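Long-range contacts in transcriptional activator PlcR protein (Bacillus thuringiensis, PDB 3U3W), which activates transcription of virulence genes in response to the quorum-sensing signal peptide PapR, binding DNA through a helix-turn-helix domain while a tetratricopeptide-repeat domain holds the peptide: residues Glu158-Asn163 and Leu177-Ile181; Tyr240-Glu244 and Ala278-Lys282. Numbering follows the deposited sequence.

Contact 1: residues Glu158-Asn163 and Leu177-Ile181; sequences ENAIAN and LFEQI
Set the two helical segments E158-N163 and L177-I181 antiparallel, 159° between their directions, with axes 9.5 Å apart. The register brings A162 opposite L177, CA to CA 5.7 Å, and E158 opposite I181 at 7.3 Å; together the segments bury 361 Å². L177 (chi1 t, chi2 p) points its CA-to-CB bond toward the other helix: its CD2 lies 3.6 Å from I161 CG2 and 3.4 Å from the backbone O of E158, and its CG 3.7 Å from A162 CB. F178, chi1 m, starts out sideways but swings its ring in under A162, whose CB sits 3.6 Å from the ring centroid, over the face, as a CH-pi contact. At the ring edge N159 OD1 lies 3.6 Å from F178 CE1 and N163 OD1 3.2 Å from F178 CZ, plain close contacts; N159 OD1 takes its hydrogen bond from N201 ND2 on helix 192-208. I181 CD1 reaches N159 N at 3.6 Å. This is the antiparallel helix pairing of a tetratricopeptide-type helical hairpin, between helices 153-167 and 171-187. No hydrogen bond crosses the interface, so apolar packing joins the pair, while N159 ND2 is turned to hydrogen-bond the bound peptide's backbone.

Contact 2: residues Tyr240-Glu244 and Ala278-Lys282; sequences YQRGE and ALVNK
Residues Y240-E244 are a piece of helix 235-248; A278-K282 is irregular chain ending in a type II beta turn from L279 to K282, with N281 at positive phi (69°). The closest CA pair is Y240 and L279, 8.3 Å apart. Y240, chi1 t, sends its ring toward the loop. The ring edge meets L279, with Y240 CD1 to L279 CD2 3.8 Å; Y240 CZ is 3.7 Å from A278 CB, and Y240 OH gives a weak hydrogen bond of 3.3 Å to A278 O. One turn further on, E244 (chi1 m, chi2 m) begins sideways, yet its carboxylate comes round to K282: K282 NZ to E244 OE2 is a 3.2 Å salt bridge. That same OE2 also takes a hydrogen bond from Y260 and a salt bridge from R247. Y240 and A278 both touch side chains of the bound peptide. The arrangement is a C-terminal tail folded back on the last helical hairpin, 235-248 with 253-269, of a tetratricopeptide-type domain, beside its peptide site.

How the contacts relate
Both contacts belong to the same C-terminal peptide-binding domain, yet they share no helix: contact 1 pairs two consecutive helices, whereas contact 2 lays the end of the modelled chain on a helix further along. Their centres are 25 Å apart, their nearest atoms about 11 Å. Contact 1 lies nearer the middle of the chain, 14 Å from its centre against 26 Å, and buries almost twice the surface through apolar and aromatic packing. Contact 2 mixes a buried tyrosine with an exposed lysine and relies partly on charge. What unites them is the bound peptide, met in contact 1 by asparagine hydrogen bonds, one of them weak, as well as packing, and in contact 2 by packing.

Contact 1: residues Glu158-Asn163 and Leu177-Ile181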
loop_
_atom_site.group_PDB
_atom_site.type_symbol
_atom_site.label_atom_id
_atom_site.label_comp_id
_atom_site.label_asym_id
_atom_site.label_seq_id
_atom_site.Cartn_x
_atom_site.Cartn_y
_atom_site.Cartn_z
ATOM N N GLU A 158 -4.734 7.276 18.875
ATOM C CA GLU A 158 -6.119 7.205 19.323
ATOM C C GLU A 158 -6.659 5.784 19.347
ATOM O O GLU A 158 -7.452 5.430 20.228
ATOM C CB GLU A 158 -7.008 8.115 18.483
ATOM C CG GLU A 158 -6.809 9.586 18.817
ATOM C CD GLU A 158 -7.413 10.502 17.775
ATOM O OE1 GLU A 158 -6.790 11.533 17.440
ATOM O OE2 GLU A 158 -8.513 10.191 17.290
ATOM N N ASN A 159 -6.231 4.967 18.388
ATOM C CA ASN A 159 -6.687 3.596 18.330
ATOM C C ASN A 159 -6.159 2.832 19.532
ATOM O O ASN A 159 -6.913 2.120 20.180
ATOM C CB ASN A 159 -6.297 2.912 17.004
ATOM C CG ASN A 159 -6.550 1.399 17.028
ATOM O OD1 ASN A 159 -7.668 0.919 16.828
ATOM N ND2 ASN A 159 -5.517 0.653 17.307
ATOM N N ALA A 160 -4.873 2.985 19.844
ATOM C CA ALA A 160 -4.311 2.408 21.084
ATOM C C ALA A 160 -5.079 2.858 22.345
ATOM O O ALA A 160 -5.489 2.038 23.161
ATOM C CB ALA A 160 -2.814 2.727 21.217
ATOM N N ILE A 161 -5.296 4.162 22.481
ATOM C CA ILE A 161 -6.093 4.674 23.581
ATOM C C ILE A 161 -7.465 3.989 23.655
ATOM O O ILE A 161 -7.888 3.549 24.719
ATOM C CB ILE A 161 -6.261 6.202 23.489
ATOM C CG1 ILE A 161 -4.922 6.904 23.754
ATOM C CG2 ILE A 161 -7.324 6.669 24.470
ATOM C CD1 ILE A 161 -4.905 8.401 23.420
ATOM N N ALA A 162 -8.151 3.878 22.516
ATOM C CA ALA A 162 -9.478 3.257 22.491
ATOM C C ALA A 162 -9.455 1.764 22.877
ATOM O O ALA A 162 -10.369 1.277 23.548
ATOM C CB ALA A 162 -10.117 3.447 21.131
ATOM N N ASN A 163 -8.411 1.052 22.447
ATOM C CA ASN A 163 -8.210 -0.350 22.807
ATOM C C ASN A 163 -8.063 -0.532 24.308
ATOM O O ASN A 163 -8.520 -1.517 24.871
ATOM C CB ASN A 163 -6.933 -0.911 22.152
ATOM C CG ASN A 163 -7.105 -1.214 20.662
ATOM O OD1 ASN A 163 -8.214 -1.231 20.140
ATOM N ND2 ASN A 163 -5.998 -1.469 19.983
ATOM N N LEU A 177 -14.717 6.395 21.054
ATOM C CA LEU A 177 -13.442 6.784 20.468
ATOM C C LEU A 177 -13.218 6.089 19.115
ATOM O O LEU A 177 -12.742 6.707 18.162
ATOM C CB LEU A 177 -12.275 6.555 21.435
ATOM C CG LEU A 177 -10.909 7.006 20.892
ATOM C CD1 LEU A 177 -10.982 8.338 20.123
ATOM C CD2 LEU A 177 -9.834 7.081 21.984
ATOM N N PHE A 178 -13.597 4.819 19.022
ATOM C CA PHE A 178 -13.569 4.119 17.742
ATOM C C PHE A 178 -14.417 4.831 16.688
ATOM O O PHE A 178 -13.962 5.062 15.556
ATOM C CB PHE A 178 -14.025 2.666 17.902
ATOM C CG PHE A 178 -13.014 1.809 18.591
ATOM C CD1 PHE A 178 -11.682 1.800 18.155
ATOM C CD2 PHE A 178 -13.366 1.032 19.683
ATOM C CE1 PHE A 178 -10.721 1.030 18.801
ATOM C CE2 PHE A 178 -12.412 0.253 20.327
ATOM C CZ PHE A 178 -11.082 0.255 19.877
ATOM N N GLU A 179 -15.648 5.183 17.056
ATOM C CA GLU A 179 -16.513 5.913 16.140
ATOM C C GLU A 179 -15.879 7.236 15.708
ATOM O O GLU A 179 -15.977 7.602 14.548
ATOM C CB GLU A 179 -17.893 6.147 16.746
ATOM C CG GLU A 179 -18.688 4.874 16.992
ATOM C CD GLU A 179 -20.067 5.171 17.558
ATOM O OE1 GLU A 179 -20.305 6.333 17.946
ATOM O OE2 GLU A 179 -20.914 4.251 17.599
ATOM N N GLN A 180 -15.225 7.951 16.619
ATOM C CA GLN A 180 -14.557 9.199 16.230
ATOM C C GLN A 180 -13.443 8.961 15.220
ATOM O O GLN A 180 -13.255 9.772 14.318
ATOM C CB GLN A 180 -13.949 9.920 17.425
ATOM C CG GLN A 180 -14.845 10.850 18.200
ATOM C CD GLN A 180 -14.161 11.303 19.485
ATOM O OE1 GLN A 180 -14.663 11.056 20.587
ATOM N NE2 GLN A 180 -12.989 11.937 19.349
ATOM N N ILE A 181 -12.683 7.876 15.398
ATOM C CA ILE A 181 -11.590 7.536 14.473
ATOM C C ILE A 181 -12.104 7.226 13.067
ATOM O O ILE A 181 -11.583 7.745 12.075
ATOM C CB ILE A 181 -10.697 6.363 14.990
ATOM C CG1 ILE A 181 -10.001 6.750 16.292
ATOM C CG2 ILE A 181 -9.657 5.961 13.936
ATOM C CD1 ILE A 181 -9.603 5.576 17.160
#

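Contact 2: residues Tyr240-Glu244 and Ala278-Lys282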
loop_
_atom_site.group_PDB
_atom_site.type_symbol
_atom_site.label_atom_id
_atom_site.label_comp_id
_atom_site.label_asym_id
_atom_site.label_seq_id
_atom_site.Cartn_x
_atom_site.Cartn_y
_atom_site.Cartn_z
ATOM N N TYR A 240 -12.673 -15.215 12.842
ATOM C CA TYR A 240 -12.800 -15.735 14.189
ATOM C C TYR A 240 -13.881 -14.911 14.906
ATOM O O TYR A 240 -14.859 -15.456 15.431
ATOM C CB TYR A 240 -11.444 -15.673 14.925
ATOM C CG TYR A 240 -11.528 -16.104 16.375
ATOM C CD1 TYR A 240 -11.371 -17.441 16.735
ATOM C CD2 TYR A 240 -11.789 -15.175 17.387
ATOM C CE1 TYR A 240 -11.470 -17.841 18.066
ATOM C CE2 TYR A 240 -11.877 -15.570 18.721
ATOM C CZ TYR A 240 -11.721 -16.896 19.049
ATOM O OH TYR A 240 -11.817 -17.281 20.357
ATOM N N GLN A 241 -13.711 -13.594 14.899
ATOM C CA GLN A 241 -14.698 -12.704 15.480
ATOM C C GLN A 241 -16.111 -12.931 14.934
ATOM O O GLN A 241 -17.092 -12.824 15.670
ATOM C CB GLN A 241 -14.306 -11.250 15.267
ATOM C CG GLN A 241 -15.130 -10.329 16.112
ATOM C CD GLN A 241 -15.013 -10.710 17.562
ATOM O OE1 GLN A 241 -13.906 -10.844 18.089
ATOM N NE2 GLN A 241 -16.146 -10.932 18.211
ATOM N N ARG A 242 -16.214 -13.236 13.646
ATOM C CA ARG A 242 -17.514 -13.428 13.034
ATOM C C ARG A 242 -18.107 -14.748 13.513
ATOM O O ARG A 242 -19.302 -14.836 13.779
ATOM C CB ARG A 242 -17.444 -13.320 11.507
ATOM C CG ARG A 242 -17.724 -14.588 10.731
ATOM C CD ARG A 242 -18.909 -14.466 9.765
ATOM N NE ARG A 242 -18.704 -13.559 8.634
ATOM C CZ ARG A 242 -18.394 -13.944 7.393
ATOM N NH1 ARG A 242 -18.234 -15.234 7.133
ATOM N NH2 ARG A 242 -18.236 -13.042 6.406
ATOM N N GLY A 243 -17.267 -15.763 13.668
ATOM C CA GLY A 243 -17.690 -16.985 14.328
ATOM C C GLY A 243 -18.216 -16.732 15.745
ATOM O O GLY A 243 -19.244 -17.285 16.139
ATOM N N GLU A 244 -17.506 -15.907 16.516
ATOM C CA GLU A 244 -17.958 -15.517 17.851
ATOM C C GLU A 244 -19.355 -14.888 17.794
ATOM O O GLU A 244 -20.235 -15.244 18.570
ATOM C CB GLU A 244 -16.992 -14.519 18.495
ATOM C CG GLU A 244 -15.592 -15.042 18.765
ATOM C CD GLU A 244 -15.523 -15.877 20.023
ATOM O OE1 GLU A 244 -15.290 -15.296 21.111
ATOM O OE2 GLU A 244 -15.712 -17.109 19.926
ATOM N N ALA A 278 -6.906 -19.862 20.847
ATOM C CA ALA A 278 -8.292 -19.436 20.948
ATOM C C ALA A 278 -9.245 -20.377 20.224
ATOM O O ALA A 278 -10.455 -20.337 20.447
ATOM C CB ALA A 278 -8.447 -18.023 20.420
ATOM N N LEU A 279 -8.702 -21.227 19.362
ATOM C CA LEU A 279 -9.541 -22.060 18.511
ATOM C C LEU A 279 -9.897 -23.416 19.115
ATOM O O LEU A 279 -10.551 -24.234 18.464
ATOM C CB LEU A 279 -8.892 -22.234 17.141
ATOM C CG LEU A 279 -9.105 -21.056 16.198
ATOM C CD1 LEU A 279 -8.150 -21.145 15.024
ATOM C CD2 LEU A 279 -10.552 -21.017 15.729
ATOM N N VAL A 280 -9.472 -23.653 20.353
ATOM C CA VAL A 280 -9.823 -24.891 21.047
ATOM C C VAL A 280 -11.336 -25.048 21.196
ATOM O O VAL A 280 -12.039 -24.117 21.606
ATOM C CB VAL A 280 -9.166 -24.981 22.439
ATOM C CG1 VAL A 280 -7.657 -25.112 22.303
ATOM C CG2 VAL A 280 -9.541 -23.770 23.286
ATOM N N ASN A 281 -11.826 -26.232 20.840
ATOM C CA ASN A 281 -13.231 -26.584 21.018
ATOM C C ASN A 281 -14.203 -25.818 20.119
ATOM O O ASN A 281 -15.308 -25.474 20.547
ATOM C CB ASN A 281 -13.642 -26.438 22.491
ATOM C CG ASN A 281 -12.874 -27.376 23.407
ATOM O OD1 ASN A 281 -12.808 -28.585 23.168
ATOM N ND2 ASN A 281 -12.281 -26.819 24.458
ATOM N N LYS A 282 -13.792 -25.549 18.881
ATOM C CA LYS A 282 -14.697 -24.992 17.875
ATOM C C LYS A 282 -14.261 -25.373 16.460
ATOM O O LYS A 282 -14.264 -26.547 16.091
ATOM C CB LYS A 282 -14.825 -23.466 18.014
ATOM C CG LYS A 282 -13.943 -22.842 19.084
ATOM C CD LYS A 282 -14.379 -21.418 19.387
ATOM C CE LYS A 282 -13.689 -20.886 20.633
ATOM N NZ LYS A 282 -14.365 -19.678 21.172
#